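Local atomic coordinates of calcium homeostasis modulator 1 (Oryzias latipes, PDB entry 6LMT), a protein that forms an octameric membrane channel of the calcium homeostasis modulator family, probably a large-pore channel that passes ions and perhaps ATP. Residues Ser40-Asn48 against Leu152-Cys160; Leu132-Leu142 against Asp166-Ile177. All coordinates share one frame; numbering follows the deposited sequence.

Contact 1: residues Ser40-Asn48 against Leu152-Cys160; sequences SCPCMPEYN and LKFLARIPC
C41 meets P159 at the start of this contact. A chi1 of -174° swings SG away from the C41 backbone N and onto the proline ring, 3.8 Å from P159 CG, while it remains bonded to C126 SG of helix 122-128. The carbonyl of C41 serves a different purpose: its O accepts a hydrogen bond from R175 NH1 of a neighbouring subunit.

C43 carries the covalent link. Its SG is bonded to C160 SG, with a disulfide torsion of 110°, and the same sulfur lies 3.7 Å from R157 CA and 4.0 Å from P159 CD. The backbone takes part as well, since C43 CA makes a CA-H...O contact with A156 O, the two heavy atoms 3.3 Å apart. The two disulfides, C41-C126 and C43-C160, tie the loop between helices 21-36 and 48-70 to the later part of the chain that joins helix 108-120 to helix 167-202. Two disulfides pinning the extracellular loops in this way are characteristic of the CALHM family.

Beyond M44, whose side chain packs on Y176 of the neighbouring subunit, P45 lies against L152, K153 and A156. Its CD rests on A156 CB at 3.8 Å, and its CB comes to 3.7 Å from L152 O, with CG close behind and K153 CG at the margin.

N48, the first residue of helix 48-70, completes the contact through its carboxamide. ND2 donates to A156 O at 3.2 Å with an N-H...O angle of 152°, in the carbonyl plane and on a lone pair, and the acceptor lies close to the amide plane. OD1 of the same group takes weak bonds from C43 N and M44 N, so one side chain joins its own loop to the turn that starts at L155.

Contact 2: residues Leu132-Leu142 against Asp166-Ile177; sequences LDIEKFGNASL and DNEVRVAATRYI
The amino-terminal turns of helix 167-202, the long helix that follows the extracellular loops, are covered here by the 132-142 loop, which includes a short 3-10 turn at 134-136, with F137 laid across A173. The F137 ring is the centre of the contact. A173 CA makes a CH-pi contact over the centre of one face, 4.1 Å from the centroid, and K136 CB of its own loop covers the opposite face. At the ring's far end CZ meets Y176 CD2 at 3.5 Å, the two planes turned obliquely at 48°.

L132 closes the contact further along the helix. Its CD1 touches A173 CB at 3.7 Å, and its CD2 lies in plane at the edge of the Y176 ring while the side chain meets I177 CD1 tip to tip.

Toward the helix start, a chi1 of 174° sends CG1 of V169 to I134 CD1, 3.7 Å away, and leaves CG2 facing G138 CA and L142 CD1. L142 also borders the carboxylate of D166, the N-cap residue. With no hydrogen bond between the two segments, the loop's seating on the helix rests on the fit of F137 and the aliphatic side chains.

In the fold
Contacts 1 and 2 lie on the same side of the chain's centre, and their segments alternate along the sequence. They touch directly: L155 and I158 of contact 1 pack on I134 and L132 of contact 2. Both are partly buried, but their chemistry differs. Contact 1 is covalent and polar as well as apolar, and its touching residues are mostly buried; contact 2 depends on two aromatic rings and aliphatic groups, with a larger share of partly exposed residues. Contact 1 of one subunit faces contact 2 of a neighbouring subunit, C41, M44 and C160 lying against R175 and Y176, so both contribute to the subunit interface.

Contact 1: residues Ser40-Asn48 against Leu152-Cys160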
loop_
_atom_site.group_PDB
_atom_site.type_symbol
_atom_site.label_atom_id
_atom_site.label_comp_id
_atom_site.label_asym_id
_atom_site.label_seq_id
_atom_site.Cartn_x
_atom_site.Cartn_y
_atom_site.Cartn_z
ATOM N N SER A 40 25.987 -11.918 -16.946
ATOM C CA SER A 40 27.392 -12.005 -16.555
ATOM C C SER A 40 28.209 -12.444 -17.750
ATOM O O SER A 40 28.555 -13.620 -17.848
ATOM C CB SER A 40 27.569 -12.953 -15.408
ATOM O OG SER A 40 28.937 -13.152 -15.154
ATOM N N CYS A 41 28.540 -11.490 -18.606
ATOM C CA CYS A 41 29.374 -11.748 -19.765
ATOM C C CYS A 41 30.744 -12.233 -19.306
ATOM O O CYS A 41 31.280 -11.700 -18.332
ATOM C CB CYS A 41 29.494 -10.467 -20.591
ATOM S SG CYS A 41 30.333 -10.552 -22.175
ATOM N N PRO A 42 31.309 -13.267 -19.934
ATOM C CA PRO A 42 32.603 -13.790 -19.487
ATOM C C PRO A 42 33.732 -12.806 -19.642
ATOM O O PRO A 42 34.681 -12.859 -18.854
ATOM C CB PRO A 42 32.825 -14.989 -20.409
ATOM C CG PRO A 42 31.559 -15.262 -20.988
ATOM C CD PRO A 42 30.793 -14.034 -21.067
ATOM N N CYS A 43 33.631 -11.912 -20.630
ATOM C CA CYS A 43 34.663 -10.961 -21.035
ATOM C C CYS A 43 35.969 -11.656 -21.389
ATOM O O CYS A 43 37.053 -11.215 -21.025
ATOM C CB CYS A 43 34.853 -9.847 -20.004
ATOM S SG CYS A 43 33.641 -8.530 -20.233
ATOM N N MET A 44 35.846 -12.736 -22.145
ATOM C CA MET A 44 36.908 -13.527 -22.721
ATOM C C MET A 44 36.564 -13.770 -24.181
ATOM O O MET A 44 35.414 -14.062 -24.492
ATOM C CB MET A 44 37.042 -14.861 -21.998
ATOM C CG MET A 44 37.458 -14.727 -20.572
ATOM S SD MET A 44 37.270 -16.243 -19.655
ATOM C CE MET A 44 38.535 -17.233 -20.397
ATOM N N PRO A 45 37.533 -13.672 -25.094
ATOM C CA PRO A 45 37.211 -13.753 -26.523
ATOM C C PRO A 45 36.839 -15.133 -27.023
ATOM O O PRO A 45 36.465 -15.254 -28.191
ATOM C CB PRO A 45 38.495 -13.266 -27.186
ATOM C CG PRO A 45 39.527 -13.519 -26.217
ATOM C CD PRO A 45 38.941 -13.320 -24.884
ATOM N N GLU A 46 36.921 -16.168 -26.204
ATOM C CA GLU A 46 36.524 -17.504 -26.618
ATOM C C GLU A 46 35.070 -17.783 -26.321
ATOM O O GLU A 46 34.460 -18.629 -26.971
ATOM C CB GLU A 46 37.362 -18.563 -25.897
ATOM C CG GLU A 46 38.832 -18.454 -26.130
ATOM C CD GLU A 46 39.516 -17.568 -25.111
ATOM O OE1 GLU A 46 38.868 -17.186 -24.121
ATOM O OE2 GLU A 46 40.699 -17.229 -25.318
ATOM N N TYR A 47 34.512 -17.086 -25.349
ATOM C CA TYR A 47 33.265 -17.461 -24.727
ATOM C C TYR A 47 32.212 -16.380 -24.835
ATOM O O TYR A 47 31.062 -16.639 -24.485
ATOM C CB TYR A 47 33.522 -17.784 -23.254
ATOM C CG TYR A 47 34.435 -18.958 -23.054
ATOM C CD1 TYR A 47 34.384 -20.051 -23.900
ATOM C CD2 TYR A 47 35.440 -18.915 -22.106
ATOM C CE1 TYR A 47 35.248 -21.100 -23.747
ATOM C CE2 TYR A 47 36.307 -19.952 -21.952
ATOM C CZ TYR A 47 36.208 -21.044 -22.772
ATOM O OH TYR A 47 37.077 -22.093 -22.620
ATOM N N ASN A 48 32.571 -15.185 -25.312
ATOM C CA ASN A 48 31.630 -14.068 -25.349
ATOM C C ASN A 48 30.520 -14.293 -26.350
ATOM O O ASN A 48 29.370 -13.941 -26.088
ATOM C CB ASN A 48 32.320 -12.763 -25.701
ATOM C CG ASN A 48 32.939 -12.100 -24.545
ATOM O OD1 ASN A 48 32.622 -12.401 -23.421
ATOM N ND2 ASN A 48 33.689 -11.064 -24.809
ATOM N N LEU A 152 42.257 -8.913 -29.120
ATOM C CA LEU A 152 41.019 -9.650 -28.925
ATOM C C LEU A 152 40.665 -9.758 -27.452
ATOM O O LEU A 152 39.486 -9.732 -27.097
ATOM C CB LEU A 152 41.113 -11.035 -29.545
ATOM C CG LEU A 152 41.022 -11.079 -31.056
ATOM C CD1 LEU A 152 41.251 -12.484 -31.532
ATOM C CD2 LEU A 152 39.669 -10.591 -31.487
ATOM N N LYS A 153 41.665 -9.889 -26.583
ATOM C CA LYS A 153 41.393 -9.858 -25.152
ATOM C C LYS A 153 41.010 -8.467 -24.689
ATOM O O LYS A 153 40.253 -8.324 -23.726
ATOM C CB LYS A 153 42.605 -10.334 -24.364
ATOM C CG LYS A 153 42.933 -11.784 -24.540
ATOM C CD LYS A 153 44.126 -12.155 -23.699
ATOM C CE LYS A 153 44.529 -13.583 -23.941
ATOM N NZ LYS A 153 45.735 -13.938 -23.156
ATOM N N PHE A 154 41.534 -7.438 -25.351
ATOM C CA PHE A 154 41.220 -6.063 -24.997
ATOM C C PHE A 154 39.783 -5.713 -25.364
ATOM O O PHE A 154 39.061 -5.104 -24.571
ATOM C CB PHE A 154 42.213 -5.135 -25.698
ATOM C CG PHE A 154 42.003 -3.688 -25.416
ATOM C CD1 PHE A 154 42.398 -3.142 -24.219
ATOM C CD2 PHE A 154 41.412 -2.871 -26.357
ATOM C CE1 PHE A 154 42.201 -1.819 -23.960
ATOM C CE2 PHE A 154 41.210 -1.556 -26.100
ATOM C CZ PHE A 154 41.609 -1.027 -24.898
ATOM N N LEU A 155 39.355 -6.088 -26.567
ATOM C CA LEU A 155 38.006 -5.809 -27.026
ATOM C C LEU A 155 36.966 -6.668 -26.343
ATOM O O LEU A 155 35.803 -6.274 -26.285
ATOM C CB LEU A 155 37.910 -6.022 -28.530
ATOM C CG LEU A 155 38.700 -5.077 -29.415
ATOM C CD1 LEU A 155 38.573 -5.506 -30.842
ATOM C CD2 LEU A 155 38.206 -3.680 -29.233
ATOM N N ALA A 156 37.354 -7.828 -25.828
ATOM C CA ALA A 156 36.407 -8.694 -25.151
ATOM C C ALA A 156 35.987 -8.156 -23.800
ATOM O O ALA A 156 34.964 -8.588 -23.278
ATOM C CB ALA A 156 36.996 -10.080 -24.989
ATOM N N ARG A 157 36.733 -7.223 -23.227
ATOM C CA ARG A 157 36.430 -6.701 -21.907
ATOM C C ARG A 157 35.565 -5.454 -21.947
ATOM O O ARG A 157 35.227 -4.930 -20.886
ATOM C CB ARG A 157 37.725 -6.432 -21.156
ATOM C CG ARG A 157 38.521 -7.690 -20.888
ATOM C CD ARG A 157 39.653 -7.461 -19.913
ATOM N NE ARG A 157 40.687 -6.574 -20.435
ATOM C CZ ARG A 157 41.796 -6.983 -21.050
ATOM N NH1 ARG A 157 42.037 -8.275 -21.210
ATOM N NH2 ARG A 157 42.678 -6.097 -21.487
ATOM N N ILE A 158 35.212 -4.990 -23.154
ATOM C CA ILE A 158 34.267 -3.866 -23.294
ATOM C C ILE A 158 32.923 -4.054 -22.599
ATOM O O ILE A 158 32.450 -3.091 -21.977
ATOM C CB ILE A 158 34.133 -3.487 -24.777
ATOM C CG1 ILE A 158 35.414 -2.827 -25.264
ATOM C CG2 ILE A 158 32.951 -2.583 -25.068
ATOM C CD1 ILE A 158 35.478 -2.603 -26.728
ATOM N N PRO A 159 32.266 -5.231 -22.595
ATOM C CA PRO A 159 31.014 -5.338 -21.832
ATOM C C PRO A 159 31.154 -5.237 -20.320
ATOM O O PRO A 159 30.131 -5.192 -19.635
ATOM C CB PRO A 159 30.494 -6.717 -22.218
ATOM C CG PRO A 159 31.083 -7.005 -23.430
ATOM C CD PRO A 159 32.411 -6.441 -23.426
ATOM N N CYS A 160 32.358 -5.198 -19.782
ATOM C CA CYS A 160 32.615 -5.214 -18.352
ATOM C C CYS A 160 33.182 -3.856 -17.955
ATOM O O CYS A 160 34.260 -3.480 -18.412
ATOM C CB CYS A 160 33.586 -6.344 -18.027
ATOM S SG CYS A 160 32.956 -8.008 -18.417
#

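Contact 2: residues Leu132-Leu142 against Asp166-Ile177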
loop_
_atom_site.group_PDB
_atom_site.type_symbol
_atom_site.label_atom_id
_atom_site.label_comp_id
_atom_site.label_asym_id
_atom_site.label_seq_id
_atom_site.Cartn_x
_atom_site.Cartn_y
_atom_site.Cartn_z
ATOM N N LEU A 132 34.452 -5.318 -33.135
ATOM C CA LEU A 132 34.499 -3.882 -33.290
ATOM C C LEU A 132 35.754 -3.448 -34.017
ATOM O O LEU A 132 36.733 -4.184 -34.129
ATOM C CB LEU A 132 34.433 -3.181 -31.944
ATOM C CG LEU A 132 33.064 -3.179 -31.291
ATOM C CD1 LEU A 132 33.184 -2.634 -29.916
ATOM C CD2 LEU A 132 32.143 -2.330 -32.100
ATOM N N ASP A 133 35.697 -2.232 -34.532
ATOM C CA ASP A 133 36.815 -1.557 -35.175
ATOM C C ASP A 133 37.077 -0.344 -34.296
ATOM O O ASP A 133 36.403 0.677 -34.432
ATOM C CB ASP A 133 36.458 -1.171 -36.602
ATOM C CG ASP A 133 37.648 -0.760 -37.412
ATOM O OD1 ASP A 133 38.773 -0.804 -36.885
ATOM O OD2 ASP A 133 37.459 -0.387 -38.586
ATOM N N ILE A 134 38.044 -0.453 -33.384
ATOM C CA ILE A 134 38.067 0.435 -32.225
ATOM C C ILE A 134 38.581 1.830 -32.547
ATOM O O ILE A 134 38.506 2.728 -31.699
ATOM C CB ILE A 134 38.876 -0.270 -31.121
ATOM C CG1 ILE A 134 38.422 0.196 -29.739
ATOM C CG2 ILE A 134 40.347 -0.031 -31.307
ATOM C CD1 ILE A 134 36.983 -0.154 -29.448
ATOM N N GLU A 135 39.050 2.057 -33.774
ATOM C CA GLU A 135 39.493 3.381 -34.185
ATOM C C GLU A 135 38.341 4.353 -34.394
ATOM O O GLU A 135 38.585 5.552 -34.556
ATOM C CB GLU A 135 40.320 3.271 -35.461
ATOM C CG GLU A 135 41.719 2.740 -35.239
ATOM C CD GLU A 135 41.800 1.228 -35.132
ATOM O OE1 GLU A 135 40.769 0.549 -35.302
ATOM O OE2 GLU A 135 42.912 0.721 -34.870
ATOM N N LYS A 136 37.103 3.869 -34.388
ATOM C CA LYS A 136 35.924 4.708 -34.531
ATOM C C LYS A 136 35.441 5.293 -33.214
ATOM O O LYS A 136 34.425 5.990 -33.208
ATOM C CB LYS A 136 34.796 3.889 -35.148
ATOM C CG LYS A 136 35.045 3.453 -36.566
ATOM C CD LYS A 136 34.042 2.394 -36.972
ATOM C CE LYS A 136 32.639 2.951 -37.054
ATOM N NZ LYS A 136 31.685 1.931 -37.550
ATOM N N PHE A 137 36.131 5.029 -32.108
ATOM C CA PHE A 137 35.562 5.202 -30.780
ATOM C C PHE A 137 36.424 6.014 -29.829
ATOM O O PHE A 137 35.893 6.521 -28.837
ATOM C CB PHE A 137 35.288 3.822 -30.164
ATOM C CG PHE A 137 34.232 3.060 -30.888
ATOM C CD1 PHE A 137 33.075 3.688 -31.294
ATOM C CD2 PHE A 137 34.479 1.782 -31.331
ATOM C CE1 PHE A 137 32.131 3.014 -32.008
ATOM C CE2 PHE A 137 33.544 1.115 -32.062
ATOM C CZ PHE A 137 32.367 1.734 -32.399
ATOM N N GLY A 138 37.721 6.153 -30.089
ATOM C CA GLY A 138 38.583 6.877 -29.176
ATOM C C GLY A 138 39.985 7.113 -29.690
ATOM O O GLY A 138 40.162 7.521 -30.842
ATOM N N ASN A 139 40.983 6.895 -28.829
ATOM C CA ASN A 139 42.375 6.939 -29.255
ATOM C C ASN A 139 42.650 5.853 -30.287
ATOM O O ASN A 139 42.067 4.766 -30.252
ATOM C CB ASN A 139 43.323 6.758 -28.064
ATOM C CG ASN A 139 43.471 8.016 -27.220
ATOM O OD1 ASN A 139 43.582 9.122 -27.744
ATOM N ND2 ASN A 139 43.495 7.845 -25.904
ATOM N N ALA A 140 43.525 6.169 -31.234
ATOM C CA ALA A 140 44.042 5.152 -32.133
ATOM C C ALA A 140 45.222 4.412 -31.534
ATOM O O ALA A 140 45.555 3.316 -31.998
ATOM C CB ALA A 140 44.451 5.779 -33.469
ATOM N N SER A 141 45.839 4.976 -30.497
ATOM C CA SER A 141 47.014 4.411 -29.852
ATOM C C SER A 141 46.675 3.336 -28.837
ATOM O O SER A 141 47.560 2.929 -28.077
ATOM C CB SER A 141 47.814 5.512 -29.159
ATOM O OG SER A 141 47.101 6.024 -28.047
ATOM N N LEU A 142 45.422 2.885 -28.782
ATOM C CA LEU A 142 45.077 1.800 -27.876
ATOM C C LEU A 142 45.605 0.468 -28.379
ATOM O O LEU A 142 46.416 -0.172 -27.705
ATOM C CB LEU A 142 43.561 1.724 -27.694
ATOM C CG LEU A 142 42.872 2.867 -26.956
ATOM C CD1 LEU A 142 41.385 2.653 -26.987
ATOM C CD2 LEU A 142 43.370 2.951 -25.528
ATOM N N ASP A 166 39.300 2.437 -20.107
ATOM C CA ASP A 166 39.049 3.654 -20.871
ATOM C C ASP A 166 37.545 3.822 -20.982
ATOM O O ASP A 166 36.896 3.155 -21.776
ATOM C CB ASP A 166 39.715 3.561 -22.235
ATOM C CG ASP A 166 39.802 4.888 -22.940
ATOM O OD1 ASP A 166 39.246 5.891 -22.453
ATOM O OD2 ASP A 166 40.485 4.944 -23.979
ATOM N N ASN A 167 36.988 4.720 -20.179
ATOM C CA ASN A 167 35.541 4.820 -20.080
ATOM C C ASN A 167 34.949 5.481 -21.309
ATOM O O ASN A 167 33.815 5.186 -21.676
ATOM C CB ASN A 167 35.147 5.599 -18.830
ATOM C CG ASN A 167 33.722 5.343 -18.406
ATOM O OD1 ASN A 167 33.020 4.530 -18.995
ATOM N ND2 ASN A 167 33.286 6.035 -17.372
ATOM N N GLU A 168 35.707 6.347 -21.971
ATOM C CA GLU A 168 35.199 7.033 -23.151
ATOM C C GLU A 168 35.048 6.080 -24.325
ATOM O O GLU A 168 34.054 6.145 -25.052
ATOM C CB GLU A 168 36.123 8.202 -23.493
ATOM C CG GLU A 168 35.637 9.108 -24.602
ATOM C CD GLU A 168 36.172 8.723 -25.972
ATOM O OE1 GLU A 168 37.352 8.334 -26.074
ATOM O OE2 GLU A 168 35.393 8.767 -26.945
ATOM N N VAL A 169 36.013 5.189 -24.521
ATOM C CA VAL A 169 35.922 4.206 -25.592
ATOM C C VAL A 169 34.856 3.171 -25.273
ATOM O O VAL A 169 34.143 2.701 -26.161
ATOM C CB VAL A 169 37.306 3.575 -25.819
ATOM C CG1 VAL A 169 37.263 2.448 -26.810
ATOM C CG2 VAL A 169 38.233 4.612 -26.317
ATOM N N ARG A 170 34.695 2.838 -23.999
ATOM C CA ARG A 170 33.685 1.871 -23.610
ATOM C C ARG A 170 32.285 2.430 -23.791
ATOM O O ARG A 170 31.403 1.726 -24.269
ATOM C CB ARG A 170 33.896 1.450 -22.167
ATOM C CG ARG A 170 32.995 0.354 -21.752
ATOM C CD ARG A 170 33.057 0.112 -20.285
ATOM N NE ARG A 170 32.654 1.292 -19.544
ATOM C CZ ARG A 170 31.398 1.649 -19.316
ATOM N NH1 ARG A 170 30.397 0.920 -19.768
ATOM N NH2 ARG A 170 31.143 2.745 -18.631
ATOM N N VAL A 171 32.065 3.690 -23.421
ATOM C CA VAL A 171 30.749 4.306 -23.555
ATOM C C VAL A 171 30.378 4.488 -25.022
ATOM O O VAL A 171 29.230 4.263 -25.415
ATOM C CB VAL A 171 30.719 5.627 -22.762
ATOM C CG1 VAL A 171 29.550 6.482 -23.129
ATOM C CG2 VAL A 171 30.623 5.327 -21.299
ATOM N N ALA A 172 31.351 4.830 -25.864
ATOM C CA ALA A 172 31.069 5.009 -27.281
ATOM C C ALA A 172 30.782 3.685 -27.973
ATOM O O ALA A 172 29.891 3.608 -28.823
ATOM C CB ALA A 172 32.231 5.720 -27.953
ATOM N N ALA A 173 31.512 2.632 -27.622
ATOM C CA ALA A 173 31.276 1.326 -28.224
ATOM C C ALA A 173 30.000 0.682 -27.713
ATOM O O ALA A 173 29.339 -0.043 -28.453
ATOM C CB ALA A 173 32.468 0.414 -27.962
ATOM N N THR A 174 29.640 0.934 -26.460
ATOM C CA THR A 174 28.396 0.416 -25.919
ATOM C C THR A 174 27.190 1.085 -26.558
ATOM O O THR A 174 26.197 0.419 -26.845
ATOM C CB THR A 174 28.384 0.600 -24.408
ATOM O OG1 THR A 174 29.522 -0.059 -23.860
ATOM C CG2 THR A 174 27.146 0.024 -23.779
ATOM N N ARG A 175 27.262 2.393 -26.803
ATOM C CA ARG A 175 26.154 3.095 -27.437
ATOM C C ARG A 175 25.966 2.698 -28.884
ATOM O O ARG A 175 24.834 2.648 -29.363
ATOM C CB ARG A 175 26.361 4.592 -27.351
ATOM C CG ARG A 175 26.006 5.147 -26.041
ATOM C CD ARG A 175 26.248 6.585 -26.057
ATOM N NE ARG A 175 25.780 7.227 -24.846
ATOM C CZ ARG A 175 24.553 7.703 -24.686
ATOM N NH1 ARG A 175 23.679 7.619 -25.663
ATOM N NH2 ARG A 175 24.211 8.287 -23.558
ATOM N N TYR A 176 27.058 2.423 -29.584
ATOM C CA TYR A 176 26.977 1.982 -30.965
ATOM C C TYR A 176 26.336 0.609 -31.086
ATOM O O TYR A 176 25.486 0.395 -31.950
ATOM C CB TYR A 176 28.374 2.001 -31.564
ATOM C CG TYR A 176 28.503 1.378 -32.915
ATOM C CD1 TYR A 176 27.901 1.940 -34.019
ATOM C CD2 TYR A 176 29.270 0.251 -33.093
ATOM C CE1 TYR A 176 28.033 1.384 -35.249
ATOM C CE2 TYR A 176 29.412 -0.310 -34.322
ATOM C CZ TYR A 176 28.792 0.264 -35.399
ATOM O OH TYR A 176 28.926 -0.296 -36.637
ATOM N N ILE A 177 26.710 -0.327 -30.223
ATOM C CA ILE A 177 26.162 -1.672 -30.326
ATOM C C ILE A 177 24.737 -1.732 -29.792
ATOM O O ILE A 177 23.901 -2.446 -30.345
ATOM C CB ILE A 177 27.112 -2.663 -29.633
ATOM C CG1 ILE A 177 28.421 -2.740 -30.403
ATOM C CG2 ILE A 177 26.553 -4.039 -29.581
ATOM C CD1 ILE A 177 29.487 -3.515 -29.697
#